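Molybdopterin adenylyltransferase (Helicobacter pylori, PDB 4XCW) probably catalyses the adenylylation of molybdopterin, a step in the biosynthesis of the molybdenum cofactor. Local coordinates at residues L60-M63 / C64-Q68. Numbering follows the deposited sequence.
Sequences LIKM and CDEYQ
L60 receives the amide of C64 in a regular i to i+4 helical bond (C64 N to L60 O, 3.0 Å), while its side chain and that of C64 turn into the protein, against V72 and I131 of the central sheet. I61 O accepts the amide of D65, and the two side chains run alongside each other: the CG2 methyl of I61 lies 3.5 Å from D65 OD2, held in a salt bridge by R126. At K62 the pattern widens. K62 O takes two amides, E66 N at 2.9 Å through a bent bond (138° at the hydrogen) and Y67 N at 3.0 Å through a straighter one (163°), the second being the i to i+5 bond of a pi-type turn near the C-terminal part of helix 53-66. This helix packs on the mixed sheet of the probable molybdopterin-binding domain and leads into strand 71-75. K62 and Y67 lie side by side, and the lysine CG, anti to the backbone N (chi1 177°), sits over the ring face in a CH-pi contact, 4.1 Å from the centroid. K62 CD extends past Y67 OH at 3.7 Å, and the bend at chi3 turns CE and NZ toward E47 of strand 42-49, which NZ meets in a salt bridge. M63 brings CG to 4.0 Å from Y67 CD2, crossing the tyrosine at an angle, and the same ring stacks with H45.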
# COMPACT_ATOMS: atom_id res chain seq x y z
N LEU B 60 -21.46 2.48 -9.98
CA LEU B 60 -21.01 1.46 -9.03
C LEU B 60 -22.08 1.21 -7.98
O LEU B 60 -22.39 0.06 -7.64
CB LEU B 60 -19.70 1.89 -8.36
CG LEU B 60 -18.44 1.88 -9.21
CD1 LEU B 60 -17.28 2.50 -8.45
CD2 LEU B 60 -18.10 0.45 -9.63
N ILE B 61 -22.66 2.28 -7.46
CA ILE B 61 -23.66 2.16 -6.41
C ILE B 61 -24.89 1.42 -6.94
O ILE B 61 -25.45 0.57 -6.25
CB ILE B 61 -24.04 3.54 -5.85
CG1 ILE B 61 -22.87 4.10 -5.02
CG2 ILE B 61 -25.31 3.46 -5.00
CD1 ILE B 61 -23.05 5.52 -4.57
N LYS B 62 -25.27 1.71 -8.18
CA LYS B 62 -26.44 1.06 -8.78
C LYS B 62 -26.18 -0.44 -8.97
O LYS B 62 -27.05 -1.26 -8.70
CB LYS B 62 -26.79 1.72 -10.12
CG LYS B 62 -27.96 1.08 -10.86
CD LYS B 62 -28.43 1.95 -12.02
CE LYS B 62 -27.28 2.32 -12.95
NZ LYS B 62 -27.72 3.14 -14.11
N MET B 63 -24.97 -0.78 -9.42
CA MET B 63 -24.65 -2.19 -9.65
C MET B 63 -24.66 -2.98 -8.34
O MET B 63 -25.19 -4.09 -8.28
CB MET B 63 -23.29 -2.32 -10.34
CG MET B 63 -23.29 -1.86 -11.80
SD MET B 63 -21.64 -1.90 -12.54
CE MET B 63 -21.99 -1.39 -14.22
N CYS B 64 -24.09 -2.40 -7.28
CA CYS B 64 -24.08 -3.05 -5.97
C CYS B 64 -25.47 -3.08 -5.33
O CYS B 64 -25.95 -4.14 -4.91
CB CYS B 64 -23.11 -2.34 -5.02
SG CYS B 64 -21.39 -2.41 -5.53
N ASP B 65 -26.10 -1.91 -5.25
CA ASP B 65 -27.33 -1.76 -4.47
C ASP B 65 -28.59 -2.21 -5.20
O ASP B 65 -29.43 -2.91 -4.62
CB ASP B 65 -27.51 -0.30 -4.04
CG ASP B 65 -26.42 0.19 -3.10
OD1 ASP B 65 -25.41 -0.53 -2.91
OD2 ASP B 65 -26.57 1.30 -2.56
N GLU B 66 -28.75 -1.81 -6.46
CA GLU B 66 -29.98 -2.12 -7.19
C GLU B 66 -29.89 -3.46 -7.91
O GLU B 66 -30.82 -4.27 -7.83
CB GLU B 66 -30.31 -1.02 -8.19
CG GLU B 66 -30.70 0.30 -7.56
CD GLU B 66 -31.22 1.30 -8.58
OE1 GLU B 66 -31.81 0.87 -9.59
OE2 GLU B 66 -31.02 2.52 -8.37
N TYR B 67 -28.79 -3.70 -8.61
CA TYR B 67 -28.61 -4.94 -9.37
C TYR B 67 -28.11 -6.08 -8.49
O TYR B 67 -28.06 -7.23 -8.94
CB TYR B 67 -27.63 -4.73 -10.53
CG TYR B 67 -28.05 -3.68 -11.54
CD1 TYR B 67 -29.38 -3.30 -11.69
CD2 TYR B 67 -27.10 -3.07 -12.36
CE1 TYR B 67 -29.75 -2.34 -12.62
CE2 TYR B 67 -27.47 -2.11 -13.29
CZ TYR B 67 -28.79 -1.75 -13.41
OH TYR B 67 -29.14 -0.79 -14.34
N GLN B 68 -27.74 -5.76 -7.25
CA GLN B 68 -27.28 -6.75 -6.28
C GLN B 68 -26.10 -7.59 -6.79
O GLN B 68 -26.06 -8.81 -6.59
CB GLN B 68 -28.42 -7.68 -5.88
CG GLN B 68 -29.56 -7.00 -5.15
CD GLN B 68 -30.49 -7.99 -4.47
OE1 GLN B 68 -30.75 -7.90 -3.27
NE2 GLN B 68 -31.00 -8.94 -5.24